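Peptidase S15/CocE/NonD (Thaumarchaeota archaeon SCGC AB-539-E09, PDB 4PF1) is an aminopeptidase of the alpha/beta-hydrolase fold, a serine peptidase of the S15 family that probably cleaves residues from the N-terminal end of peptides. Local coordinates at residues D195-G200 with K257-H262; A206-A211 with D233-A238. All coordinates share one frame; numbering follows the deposited sequence.

Contact 1: residues D195-G200 with K257-H262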
ATOM      1  N   ASP A 195      14.713  21.026  21.401  1.00 15.88           N
ATOM      2  CA  ASP A 195      14.704  21.230  19.944  1.00 15.44           C
ATOM      3  C   ASP A 195      16.019  21.645  19.270  1.00 18.01           C
ATOM      4  O   ASP A 195      16.291  21.155  18.174  1.00 17.23           O
ATOM      5  CB  ASP A 195      13.637  22.259  19.560  1.00 17.20           C
ATOM      6  CG  ASP A 195      12.230  21.769  19.799  1.00 25.56           C
ATOM      7  OD1 ASP A 195      11.778  20.879  19.052  1.00 24.70           O
ATOM      8  OD2 ASP A 195      11.583  22.277  20.729  1.00 32.13           O
ATOM      9  N   TRP A 196      16.750  22.622  19.826  1.00 14.63           N
ATOM     10  CA  TRP A 196      17.912  23.209  19.144  1.00 14.51           C
ATOM     11  C   TRP A 196      19.219  22.436  19.368  1.00 17.18           C
ATOM     12  O   TRP A 196      19.976  22.260  18.416  1.00 16.06           O
ATOM     13  CB  TRP A 196      18.079  24.696  19.521  1.00 13.77           C
ATOM     14  CG  TRP A 196      16.775  25.423  19.745  1.00 14.89           C
ATOM     15  CD1 TRP A 196      16.378  26.058  20.884  1.00 17.94           C
ATOM     16  CD2 TRP A 196      15.671  25.513  18.827  1.00 14.62           C
ATOM     17  NE1 TRP A 196      15.097  26.540  20.738  1.00 17.37           N
ATOM     18  CE2 TRP A 196      14.637  26.215  19.485  1.00 18.70           C
ATOM     19  CE3 TRP A 196      15.450  25.055  17.515  1.00 15.88           C
ATOM     20  CZ2 TRP A 196      13.426  26.526  18.855  1.00 17.89           C
ATOM     21  CZ3 TRP A 196      14.229  25.319  16.911  1.00 17.42           C
ATOM     22  CH2 TRP A 196      13.234  26.046  17.579  1.00 18.19           C
ATOM     23  N   PHE A 197      19.492  22.001  20.608  1.00 13.57           N
ATOM     24  CA  PHE A 197      20.692  21.226  20.947  1.00 13.29           C
ATOM     25  C   PHE A 197      20.360  20.092  21.918  1.00 17.44           C
ATOM     26  O   PHE A 197      19.410  20.205  22.694  1.00 16.67           O
ATOM     27  CB  PHE A 197      21.786  22.115  21.604  1.00 15.18           C
ATOM     28  CG  PHE A 197      22.255  23.360  20.887  1.00 16.59           C
ATOM     29  CD1 PHE A 197      21.511  24.536  20.943  1.00 19.35           C
ATOM     30  CD2 PHE A 197      23.521  23.415  20.315  1.00 18.30           C
ATOM     31  CE1 PHE A 197      21.975  25.707  20.337  1.00 20.40           C
ATOM     32  CE2 PHE A 197      23.983  24.588  19.704  1.00 21.22           C
ATOM     33  CZ  PHE A 197      23.209  25.726  19.722  1.00 19.26           C
ATOM     34  N   HIS A 198      21.190  19.030  21.914  1.00 14.44           N
ATOM     35  CA  HIS A 198      21.150  17.941  22.887  1.00 14.65           C
ATOM     36  C   HIS A 198      22.521  17.861  23.526  1.00 20.14           C
ATOM     37  O   HIS A 198      23.477  17.424  22.880  1.00 19.67           O
ATOM     38  CB  HIS A 198      20.740  16.601  22.250  1.00 14.65           C
ATOM     39  CG  HIS A 198      19.263  16.439  22.059  1.00 17.29           C
ATOM     40  ND1 HIS A 198      18.659  15.206  22.169  1.00 18.57           N
ATOM     41  CD2 HIS A 198      18.325  17.357  21.729  1.00 18.54           C
ATOM     42  CE1 HIS A 198      17.379  15.408  21.905  1.00 17.76           C
ATOM     43  NE2 HIS A 198      17.133  16.685  21.628  1.00 18.08           N
ATOM     44  N   MET A 199      22.640  18.398  24.757  1.00 18.44           N
ATOM     45  CA  MET A 199      23.891  18.474  25.530  1.00 19.15           C
ATOM     46  C   MET A 199      25.051  19.092  24.686  1.00 22.37           C
ATOM     47  O   MET A 199      26.181  18.592  24.700  1.00 21.98           O
ATOM     48  CB  MET A 199      24.269  17.092  26.114  1.00 21.69           C
ATOM     49  CG  MET A 199      23.395  16.687  27.294  1.00 26.00           C
ATOM     50  SD  MET A 199      23.656  14.984  27.861  1.00 31.28           S
ATOM     51  CE  MET A 199      22.610  14.081  26.698  1.00 27.46           C
ATOM     52  N   GLY A 200      24.734  20.167  23.957  1.00 18.13           N
ATOM     53  CA  GLY A 200      25.703  20.900  23.145  1.00 17.88           C
ATOM     54  C   GLY A 200      25.748  20.581  21.663  1.00 20.11           C
ATOM     55  O   GLY A 200      26.275  21.379  20.881  1.00 19.87           O
ATOM     56  N   LYS A 257      20.952  34.360  14.610  1.00 17.49           N
ATOM     57  CA  LYS A 257      21.939  35.252  15.228  1.00 17.64           C
ATOM     58  C   LYS A 257      22.156  34.851  16.690  1.00 21.28           C
ATOM     59  O   LYS A 257      23.293  34.814  17.144  1.00 21.10           O
ATOM     60  CB  LYS A 257      21.493  36.722  15.128  1.00 20.10           C
ATOM     61  CG  LYS A 257      21.413  37.247  13.694  1.00 30.72           C
ATOM     62  CD  LYS A 257      20.866  38.676  13.635  1.00 38.95           C
ATOM     63  CE  LYS A 257      21.954  39.726  13.628  1.00 49.30           C
ATOM     64  NZ  LYS A 257      22.682  39.770  12.332  1.00 59.12           N
ATOM     65  N   LYS A 258      21.067  34.468  17.392  1.00 17.85           N
ATOM     66  CA  LYS A 258      21.111  33.993  18.780  1.00 17.49           C
ATOM     67  C   LYS A 258      21.813  32.624  18.879  1.00 21.16           C
ATOM     68  O   LYS A 258      22.640  32.430  19.769  1.00 20.25           O
ATOM     69  CB  LYS A 258      19.692  33.902  19.367  1.00 19.23           C
ATOM     70  CG  LYS A 258      19.023  35.257  19.588  1.00 21.71           C
ATOM     71  CD  LYS A 258      17.535  35.097  19.861  1.00 23.24           C
ATOM     72  CE  LYS A 258      16.841  36.425  20.033  1.00 31.88           C
ATOM     73  NZ  LYS A 258      15.364  36.268  20.095  1.00 37.95           N
ATOM     74  N   LEU A 259      21.486  31.681  17.957  1.00 18.43           N
ATOM     75  CA  LEU A 259      22.081  30.335  17.929  1.00 18.27           C
ATOM     76  C   LEU A 259      23.593  30.396  17.669  1.00 21.75           C
ATOM     77  O   LEU A 259      24.361  29.718  18.358  1.00 21.20           O
ATOM     78  CB  LEU A 259      21.401  29.444  16.861  1.00 18.12           C
ATOM     79  CG  LEU A 259      19.965  28.980  17.144  1.00 22.83           C
ATOM     80  CD1 LEU A 259      19.296  28.482  15.868  1.00 22.61           C
ATOM     81  CD2 LEU A 259      19.927  27.891  18.213  1.00 25.54           C
ATOM     82  N   ALA A 260      24.015  31.224  16.685  1.00 18.00           N
ATOM     83  CA  ALA A 260      25.422  31.393  16.310  1.00 18.15           C
ATOM     84  C   ALA A 260      26.226  32.112  17.403  1.00 21.98           C
ATOM     85  O   ALA A 260      27.392  31.772  17.614  1.00 21.96           O
ATOM     86  CB  ALA A 260      25.526  32.158  14.998  1.00 19.03           C
ATOM     87  N   ALA A 261      25.612  33.105  18.087  1.00 18.29           N
ATOM     88  CA  ALA A 261      26.272  33.866  19.159  1.00 18.68           C
ATOM     89  C   ALA A 261      26.319  33.083  20.481  1.00 22.13           C
ATOM     90  O   ALA A 261      27.162  33.379  21.327  1.00 21.94           O
ATOM     91  CB  ALA A 261      25.567  35.199  19.375  1.00 19.80           C
ATOM     92  N   HIS A 262      25.420  32.091  20.663  1.00 18.34           N
ATOM     93  CA  HIS A 262      25.382  31.313  21.904  1.00 17.76           C
ATOM     94  C   HIS A 262      25.475  29.783  21.647  1.00 20.96           C
ATOM     95  O   HIS A 262      24.508  29.064  21.925  1.00 19.88           O
ATOM     96  CB  HIS A 262      24.113  31.653  22.718  1.00 18.57           C
ATOM     97  CG  HIS A 262      23.948  33.114  23.007  1.00 22.55           C
ATOM     98  ND1 HIS A 262      24.781  33.772  23.893  1.00 25.05           N
ATOM     99  CD2 HIS A 262      23.049  33.997  22.515  1.00 24.29           C
ATOM    100  CE1 HIS A 262      24.366  35.029  23.912  1.00 24.85           C
ATOM    101  NE2 HIS A 262      23.327  35.212  23.098  1.00 24.69           N
TER

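Contact 2: residues A206-A211 with D233-A238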
ATOM      1  N   ALA A 206      16.635  20.529  12.426  1.00 17.51           N
ATOM      2  CA  ALA A 206      15.430  20.961  13.128  1.00 17.25           C
ATOM      3  C   ALA A 206      15.440  22.466  13.401  1.00 20.80           C
ATOM      4  O   ALA A 206      14.378  23.047  13.626  1.00 21.26           O
ATOM      5  CB  ALA A 206      15.290  20.198  14.437  1.00 18.00           C
ATOM      6  N   SER A 207      16.630  23.104  13.379  1.00 15.70           N
ATOM      7  CA  SER A 207      16.743  24.518  13.715  1.00 15.17           C
ATOM      8  C   SER A 207      16.685  25.459  12.506  1.00 18.65           C
ATOM      9  O   SER A 207      15.838  26.351  12.491  1.00 18.12           O
ATOM     10  CB  SER A 207      18.020  24.780  14.507  1.00 17.44           C
ATOM     11  OG  SER A 207      18.066  23.987  15.682  1.00 20.93           O
ATOM     12  N   LEU A 208      17.610  25.304  11.531  1.00 15.77           N
ATOM     13  CA  LEU A 208      17.745  26.212  10.378  1.00 15.92           C
ATOM     14  C   LEU A 208      16.453  26.345   9.526  1.00 18.74           C
ATOM     15  O   LEU A 208      15.992  27.476   9.369  1.00 17.44           O
ATOM     16  CB  LEU A 208      18.945  25.841   9.485  1.00 16.40           C
ATOM     17  CG  LEU A 208      20.336  25.882  10.139  1.00 21.95           C
ATOM     18  CD1 LEU A 208      21.410  25.495   9.145  1.00 22.03           C
ATOM     19  CD2 LEU A 208      20.644  27.256  10.709  1.00 25.94           C
ATOM     20  N   PRO A 209      15.830  25.251   8.989  1.00 15.44           N
ATOM     21  CA  PRO A 209      14.595  25.434   8.194  1.00 15.46           C
ATOM     22  C   PRO A 209      13.449  26.045   9.005  1.00 19.39           C
ATOM     23  O   PRO A 209      12.702  26.870   8.477  1.00 19.08           O
ATOM     24  CB  PRO A 209      14.249  24.012   7.730  1.00 17.11           C
ATOM     25  CG  PRO A 209      15.525  23.248   7.845  1.00 21.41           C
ATOM     26  CD  PRO A 209      16.221  23.828   9.035  1.00 16.97           C
ATOM     27  N   TYR A 210      13.333  25.668  10.295  1.00 15.73           N
ATOM     28  CA  TYR A 210      12.289  26.164  11.195  1.00 15.11           C
ATOM     29  C   TYR A 210      12.461  27.663  11.486  1.00 17.93           C
ATOM     30  O   TYR A 210      11.480  28.403  11.415  1.00 16.74           O
ATOM     31  CB  TYR A 210      12.266  25.356  12.501  1.00 15.97           C
ATOM     32  CG  TYR A 210      11.220  25.817  13.490  1.00 17.67           C
ATOM     33  CD1 TYR A 210      11.539  26.721  14.502  1.00 19.44           C
ATOM     34  CD2 TYR A 210       9.919  25.321  13.443  1.00 18.22           C
ATOM     35  CE1 TYR A 210      10.581  27.146  15.418  1.00 19.70           C
ATOM     36  CE2 TYR A 210       8.955  25.734  14.362  1.00 19.01           C
ATOM     37  CZ  TYR A 210       9.293  26.644  15.350  1.00 25.16           C
ATOM     38  OH  TYR A 210       8.356  27.051  16.262  1.00 25.97           O
ATOM     39  N   ALA A 211      13.695  28.112  11.815  1.00 15.18           N
ATOM     40  CA  ALA A 211      13.962  29.534  12.062  1.00 15.30           C
ATOM     41  C   ALA A 211      13.684  30.353  10.796  1.00 18.55           C
ATOM     42  O   ALA A 211      13.096  31.423  10.884  1.00 18.41           O
ATOM     43  CB  ALA A 211      15.400  29.736  12.522  1.00 16.40           C
ATOM     44  N   ASP A 233      23.417  14.541   2.027  1.00 14.72           N
ATOM     45  CA  ASP A 233      24.280  15.068   0.980  1.00 15.65           C
ATOM     46  C   ASP A 233      24.388  16.594   1.056  1.00 19.09           C
ATOM     47  O   ASP A 233      25.500  17.128   1.032  1.00 20.17           O
ATOM     48  CB  ASP A 233      23.743  14.646  -0.393  1.00 18.33           C
ATOM     49  CG  ASP A 233      24.749  13.893  -1.223  1.00 33.64           C
ATOM     50  OD1 ASP A 233      25.613  14.548  -1.843  1.00 36.30           O
ATOM     51  OD2 ASP A 233      24.677  12.648  -1.254  1.00 40.70           O
ATOM     52  N   ALA A 234      23.238  17.287   1.188  1.00 14.03           N
ATOM     53  CA  ALA A 234      23.150  18.755   1.244  1.00 13.62           C
ATOM     54  C   ALA A 234      23.953  19.358   2.405  1.00 16.37           C
ATOM     55  O   ALA A 234      24.761  20.254   2.174  1.00 15.20           O
ATOM     56  CB  ALA A 234      21.693  19.192   1.338  1.00 14.06           C
ATOM     57  N   TYR A 235      23.741  18.859   3.642  1.00 13.32           N
ATOM     58  CA  TYR A 235      24.408  19.378   4.837  1.00 13.13           C
ATOM     59  C   TYR A 235      25.913  19.029   4.871  1.00 19.06           C
ATOM     60  O   TYR A 235      26.705  19.837   5.362  1.00 19.10           O
ATOM     61  CB  TYR A 235      23.691  18.902   6.114  1.00 13.20           C
ATOM     62  CG  TYR A 235      22.404  19.659   6.386  1.00 13.64           C
ATOM     63  CD1 TYR A 235      21.200  19.254   5.819  1.00 15.27           C
ATOM     64  CD2 TYR A 235      22.397  20.801   7.185  1.00 13.90           C
ATOM     65  CE1 TYR A 235      20.018  19.960   6.043  1.00 16.00           C
ATOM     66  CE2 TYR A 235      21.217  21.508   7.430  1.00 14.21           C
ATOM     67  CZ  TYR A 235      20.030  21.085   6.851  1.00 19.82           C
ATOM     68  OH  TYR A 235      18.862  21.779   7.065  1.00 18.91           O
ATOM     69  N   LEU A 236      26.309  17.860   4.311  1.00 16.20           N
ATOM     70  CA  LEU A 236      27.722  17.450   4.244  1.00 16.04           C
ATOM     71  C   LEU A 236      28.512  18.345   3.275  1.00 20.64           C
ATOM     72  O   LEU A 236      29.642  18.728   3.589  1.00 19.56           O
ATOM     73  CB  LEU A 236      27.851  15.966   3.841  1.00 15.69           C
ATOM     74  CG  LEU A 236      29.260  15.330   3.919  1.00 20.00           C
ATOM     75  CD1 LEU A 236      29.836  15.398   5.336  1.00 19.48           C
ATOM     76  CD2 LEU A 236      29.230  13.881   3.435  1.00 21.28           C
ATOM     77  N   ARG A 237      27.906  18.696   2.116  1.00 18.66           N
ATOM     78  CA  ARG A 237      28.527  19.565   1.105  1.00 19.17           C
ATOM     79  C   ARG A 237      28.714  20.987   1.638  1.00 23.15           C
ATOM     80  O   ARG A 237      29.686  21.646   1.275  1.00 23.29           O
ATOM     81  CB  ARG A 237      27.704  19.590  -0.189  1.00 20.06           C
ATOM     82  CG  ARG A 237      27.855  18.326  -1.028  1.00 30.79           C
ATOM     83  CD  ARG A 237      27.119  18.459  -2.342  1.00 42.58           C
ATOM     84  NE  ARG A 237      26.642  17.169  -2.841  1.00 49.58           N
ATOM     85  CZ  ARG A 237      25.873  17.026  -3.917  1.00 64.24           C
ATOM     86  NH1 ARG A 237      25.490  18.090  -4.615  1.00 50.95           N
ATOM     87  NH2 ARG A 237      25.479  15.820  -4.302  1.00 50.86           N
ATOM     88  N   ALA A 238      27.796  21.448   2.521  1.00 19.29           N
ATOM     89  CA  ALA A 238      27.882  22.769   3.155  1.00 18.92           C
ATOM     90  C   ALA A 238      29.055  22.817   4.152  1.00 22.13           C
ATOM     91  O   ALA A 238      29.672  23.867   4.321  1.00 21.69           O
ATOM     92  CB  ALA A 238      26.576  23.104   3.858  1.00 19.17           C
TER

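Contact 1: residues D195-G200 with K257-H262
Between strands 178-184 and 287-292 of the alpha/beta-hydrolase sheet the chain makes a long insertion rich in helices, and Trp196 and Phe197 near its start meet Leu259 further along it. Leu259 lies in the last turn of helix 254-261; Phe197 begins the short strand 197-198. One methyl of Leu259 does most of the touching. Its CD2 sits 3.7 Å from Phe197 CE1, and the same CD2 is 3.9 Å from Trp196 CB. The methyl reaches the phenyl ring obliquely; the Phe197 and Leu259 side chains run past one another, pointing opposite ways. Phe197 CG lies beside the backbone N (chi1 -54°), and the ring reaches out to the helix end. There Phe197 CZ is 4.2 Å from His262 O, a carbonyl that accepts a hydrogen bond from Trp269 NE1. The Trp196 indole takes Asp195 CB over the centre of one face and meets Phe255 edge-to-face. The His262 ring bonds Asp266 and Glu13 of a second subunit and stacks on Phe268. No hydrogen bond crosses between 195-200 and 257-262. The join is buried and mainly apolar, one leucine methyl between the Phe197 ring and Trp196 CB, so it rests on shape rather than on polar bonds.

Contact 2: residues A206-A211 with D233-A238
Leu208 and Pro209, in the middle of helix 204-215, take the side chain of Tyr235 from helix 231-238. Leu208 points toward the second helix, and its CD1 lies 4.3 Å from Tyr235 CE2. This methyl is at the edge of the tyrosine ring, near the ring plane, and does not cover a face. Pro209 follows. Its ring carbons meet the phenol oxygen: CG is 3.7 Å from Tyr235 OH, and CD is 3.9 Å from the same OH. Pro209 and Tyr235 approach head-on. In Tyr235 a chi1 of -77° places CG near the backbone N, opposite the carbonyl carbon, and sends the ring across to the first helix. The ring bridges helices whose nearest CA atoms, those of Leu208 and Tyr235, are 11.0 Å apart. Pro209 has no N-H to give, and helix 204-215 is kinked here. Next comes Tyr210, whose OH is hydrogen-bonded to Tyr69 OH. The regular backbone bonding is back at Ala211, whose N is 2.9 Å from Ser207 O. On helix 231-238, Arg237 NH2 forms a salt bridge with Asp233 OD1 at 2.8 Å, meeting it from above the carboxylate plane. Each has a second charged partner: Arg441 for Asp233, and Asp513 of a third subunit for Arg237. Helix 241-247 packs beside both helices, with Met244 touching Leu208 and Tyr235, while Trp256 of helix 254-261 lies against Leu208 and Phe581 from a loop touches Tyr235.

In the fold
Contacts 1 and 2 belong to one helix-rich insertion in the hydrolase sheet, and contact 2 is nested in the loop that contact 1 closes. Their centres are about 14 Å apart. Both are buried and lack a hydrogen bond across. Contact 1 joins a loop and the strand that follows it to a helix, chiefly methyl on aromatic; contact 2 joins two helices through one tyrosine and sets proline ring carbons against its phenol oxygen. The two meet at Trp196: its CE3 is 3.4 Å from Ser207 OG, and its CH2 is 3.6 Å from Tyr210 CD1. Charged groups lie at the margins, where Lys258 and Arg237 form salt bridges with two different neighbouring subunits.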